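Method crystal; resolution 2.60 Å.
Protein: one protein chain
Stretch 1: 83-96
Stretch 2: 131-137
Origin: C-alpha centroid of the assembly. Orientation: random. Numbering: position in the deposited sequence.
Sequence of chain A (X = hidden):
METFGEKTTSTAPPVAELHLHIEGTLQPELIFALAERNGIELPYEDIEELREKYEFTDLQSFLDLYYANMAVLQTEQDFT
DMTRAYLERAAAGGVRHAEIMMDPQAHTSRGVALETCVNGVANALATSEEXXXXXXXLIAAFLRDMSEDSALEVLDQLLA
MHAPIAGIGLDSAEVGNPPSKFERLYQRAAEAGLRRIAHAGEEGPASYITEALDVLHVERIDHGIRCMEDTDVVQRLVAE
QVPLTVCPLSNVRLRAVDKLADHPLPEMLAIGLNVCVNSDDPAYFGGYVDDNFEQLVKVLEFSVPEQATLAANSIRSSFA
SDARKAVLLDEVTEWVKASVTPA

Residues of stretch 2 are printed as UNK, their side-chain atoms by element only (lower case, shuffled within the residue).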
# COMPACT_ATOMS: atom_id res chain seq x y z
N THR A 83 -4.13 -4.25 12.79
CA THR A 83 -2.75 -4.21 12.34
C THR A 83 -2.08 -5.57 12.54
O THR A 83 -1.34 -6.04 11.69
CB THR A 83 -1.95 -3.13 13.10
OG1 THR A 83 -2.67 -1.89 13.06
CG2 THR A 83 -0.57 -2.95 12.48
N ARG A 84 -2.38 -6.20 13.67
CA ARG A 84 -1.79 -7.50 13.99
C ARG A 84 -2.32 -8.60 13.08
O ARG A 84 -1.60 -9.54 12.77
CB ARG A 84 -2.03 -7.85 15.46
CG ARG A 84 -0.98 -7.25 16.38
CD ARG A 84 -1.34 -7.34 17.86
NE ARG A 84 -0.26 -6.77 18.67
CZ ARG A 84 -0.39 -6.35 19.92
NH1 ARG A 84 -1.56 -6.43 20.54
NH2 ARG A 84 0.66 -5.85 20.56
N ALA A 85 -3.57 -8.46 12.66
CA ALA A 85 -4.19 -9.46 11.81
C ALA A 85 -3.53 -9.44 10.44
O ALA A 85 -3.42 -10.47 9.77
CB ALA A 85 -5.69 -9.22 11.69
N TYR A 86 -3.09 -8.26 10.02
CA TYR A 86 -2.36 -8.12 8.77
C TYR A 86 -0.93 -8.62 8.91
O TYR A 86 -0.46 -9.40 8.09
CB TYR A 86 -2.35 -6.67 8.27
CG TYR A 86 -1.22 -6.43 7.30
CD1 TYR A 86 -1.28 -6.91 6.00
CD2 TYR A 86 -0.07 -5.75 7.69
CE1 TYR A 86 -0.24 -6.71 5.11
CE2 TYR A 86 0.97 -5.55 6.82
CZ TYR A 86 0.88 -6.03 5.53
OH TYR A 86 1.93 -5.83 4.65
N LEU A 87 -0.23 -8.16 9.94
CA LEU A 87 1.16 -8.55 10.15
C LEU A 87 1.29 -10.06 10.22
O LEU A 87 2.24 -10.64 9.69
CB LEU A 87 1.72 -7.89 11.42
CG LEU A 87 1.91 -6.37 11.38
CD1 LEU A 87 2.17 -5.80 12.77
CD2 LEU A 87 3.02 -5.99 10.43
N GLU A 88 0.32 -10.70 10.86
CA GLU A 88 0.29 -12.16 10.98
C GLU A 88 0.13 -12.82 9.61
O GLU A 88 0.90 -13.73 9.26
CB GLU A 88 -0.84 -12.58 11.93
CG GLU A 88 -0.99 -14.08 12.10
CD GLU A 88 -2.27 -14.47 12.83
OE1 GLU A 88 -2.97 -13.57 13.34
OE2 GLU A 88 -2.57 -15.68 12.91
N ARG A 89 -0.84 -12.36 8.84
CA ARG A 89 -1.09 -12.92 7.51
C ARG A 89 0.02 -12.57 6.52
O ARG A 89 0.44 -13.40 5.71
CB ARG A 89 -2.46 -12.47 6.98
CG ARG A 89 -2.76 -12.92 5.56
CD ARG A 89 -2.72 -14.45 5.42
NE ARG A 89 -2.99 -14.85 4.04
CZ ARG A 89 -2.09 -14.82 3.06
NH1 ARG A 89 -0.85 -14.42 3.31
NH2 ARG A 89 -2.42 -15.20 1.83
N ALA A 90 0.52 -11.34 6.60
CA ALA A 90 1.62 -10.90 5.75
C ALA A 90 2.85 -11.77 5.96
O ALA A 90 3.48 -12.21 5.00
CB ALA A 90 1.95 -9.44 6.01
N ALA A 91 3.20 -12.03 7.22
CA ALA A 91 4.36 -12.84 7.53
C ALA A 91 4.25 -14.23 6.90
O ALA A 91 5.18 -14.69 6.23
CB ALA A 91 4.55 -12.95 9.05
N ALA A 92 3.11 -14.88 7.11
CA ALA A 92 2.85 -16.20 6.55
C ALA A 92 2.98 -16.22 5.03
O ALA A 92 3.19 -17.27 4.44
CB ALA A 92 1.47 -16.68 6.96
N GLY A 93 2.84 -15.05 4.41
CA GLY A 93 2.90 -14.95 2.96
C GLY A 93 4.25 -14.54 2.43
O GLY A 93 4.42 -14.35 1.22
N GLY A 94 5.22 -14.37 3.32
CA GLY A 94 6.58 -14.09 2.90
C GLY A 94 7.05 -12.66 3.13
O GLY A 94 8.22 -12.36 2.91
N VAL A 95 6.14 -11.79 3.55
CA VAL A 95 6.48 -10.39 3.81
C VAL A 95 7.50 -10.27 4.95
O VAL A 95 7.22 -10.62 6.09
CB VAL A 95 5.22 -9.54 4.14
CG1 VAL A 95 5.61 -8.08 4.38
CG2 VAL A 95 4.20 -9.63 3.02
N ARG A 96 8.69 -9.78 4.61
CA ARG A 96 9.78 -9.68 5.57
C ARG A 96 9.88 -8.26 6.13
O ARG A 96 10.39 -8.03 7.22
CB ARG A 96 11.09 -10.07 4.90
CG ARG A 96 11.14 -11.52 4.49
CD ARG A 96 11.19 -12.40 5.72
NE ARG A 96 12.45 -12.20 6.43
CZ ARG A 96 12.58 -12.23 7.75
NH1 ARG A 96 11.51 -12.44 8.52
NH2 ARG A 96 13.77 -12.04 8.31
N UNK A 131 7.11 -10.29 17.17
CA UNK A 131 5.94 -11.16 17.15
C UNK A 131 5.70 -11.85 15.81
O UNK A 131 5.12 -12.94 15.77
o UNK A 131 5.58 -10.31 19.72
o UNK A 131 4.05 -8.82 19.19
c UNK A 131 4.78 -9.79 18.91
c UNK A 131 4.69 -10.37 17.53
N UNK A 132 6.14 -11.23 14.73
CA UNK A 132 5.84 -11.77 13.41
C UNK A 132 7.08 -11.83 12.52
O UNK A 132 7.04 -12.40 11.43
c UNK A 132 3.13 -9.59 14.13
c UNK A 132 1.53 -11.78 14.60
c UNK A 132 1.99 -9.45 14.90
c UNK A 132 1.19 -10.55 15.13
c UNK A 132 4.73 -10.96 12.74
c UNK A 132 2.67 -11.91 13.83
c UNK A 132 3.49 -10.82 13.58
N UNK A 133 8.18 -11.24 12.99
CA UNK A 133 9.40 -11.20 12.22
C UNK A 133 9.32 -10.28 11.02
O UNK A 133 9.92 -10.53 9.98
N UNK A 134 8.57 -9.18 11.17
CA UNK A 134 8.41 -8.22 10.09
C UNK A 134 8.86 -6.83 10.51
O UNK A 134 8.32 -6.25 11.45
c UNK A 134 6.47 -9.47 9.08
c UNK A 134 6.94 -8.14 9.64
c UNK A 134 6.75 -7.03 8.63
N UNK A 135 9.86 -6.29 9.81
CA UNK A 135 10.27 -4.90 9.99
C UNK A 135 9.16 -4.00 9.48
O UNK A 135 8.52 -4.31 8.48
c UNK A 135 11.54 -4.61 9.19
o UNK A 135 12.65 -5.32 9.71
N UNK A 136 8.93 -2.87 10.15
CA UNK A 136 7.81 -2.02 9.77
C UNK A 136 8.09 -0.52 9.81
O UNK A 136 8.85 -0.05 10.66
c UNK A 136 6.57 -2.30 10.63
o UNK A 136 6.87 -2.05 12.01
c UNK A 136 6.12 -3.75 10.46
N UNK A 137 7.47 0.20 8.89
CA UNK A 137 7.46 1.66 8.92
C UNK A 137 6.02 2.16 8.79
O UNK A 137 5.22 1.60 8.04
c UNK A 137 9.85 2.31 8.02
c UNK A 137 10.50 0.97 7.76
c UNK A 137 10.19 2.81 9.43
c UNK A 137 8.33 2.25 7.80

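Position 131 carries four side-chain atoms, two carbons in line with two oxygens on the second. Its CA-to-CB bond points toward stretch 1, but the side chain makes no contact there. The short carboxylate identifies Asp-131; OD2 is hydrogen-bonded elsewhere in the structure.

Position 132 has seven carbons, one followed by a closed ring of six, and this side chain sits as a knob among Arg-84, Leu-87, Glu-88 and Ala-91, along about two turns of the helix. With no oxygen on the ring, the residue is Phe-132. Phe-132 CD2 lies 3.5 Å from Leu-87 CB, CE1 lies 3.7 Å from Glu-88 CB, and CZ approaches Arg-84 O at 3.8 Å. Leu-87 C and Glu-88 N lie over one ring face, so the ring packs against helix backbone as well as side chains. The carbonyl Phe-132 O is 3.5 Å from Ala-91 CB.

Position 133 has no side-chain atoms, and its backbone O lies close to Arg-96 NH1. It is the first residue after the helix to leave helical angles, and its phi of 71° by itself favours glycine; it is Gly-133. Arg-96 NH1 comes within 2.9 Å of Gly-133 O, but the angle is too poor for a hydrogen bond.

Position 134 shows three carbons, one carrying the other two, and they touch Leu-87, Ala-91 and Val-95. This identifies Val-134. Val-134 CG2 reaches Val-95 O at 3.3 Å and Ala-91 CB at 4.0 Å, while CG1 is 4.3 Å from Leu-87 CD2. In the backbone, Val-134 CA makes a CA-H...O contact with Arg-96 O (3.5 Å, 151° at the hydrogen).

Position 135 has one carbon followed by one oxygen, and its backbone N meets Arg-96 O; hence Ser-135. Its main chain makes the contact's one hydrogen bond, from Ser-135 N to Arg-96 O, at 3.2 Å and 151°.

Position 136 has a carbon bearing one oxygen and one carbon, the outer carbon touching Leu-87, a pattern that fits Thr-136. Thr-136 CG2 meets Leu-87 CD2 at 3.8 Å; OG1 is hydrogen-bonded elsewhere in the structure.

Position 137 has four carbons, forked at the second, out of reach of stretch 1, and is therefore Leu-137.

The contact buries 520 Å², summed over both sides, and works mainly by apolar packing. Phe-132 fills the hollow on the helix, and Val-134 extends the packing to Ala-91 and Leu-87. At the far end, Arg-96 O receives both the Ser-135 N-H and the Val-134 CA-H, tying the start of the strand to the segment that follows the helix.

Stretch 2, residues 131-137: DFGVSTL
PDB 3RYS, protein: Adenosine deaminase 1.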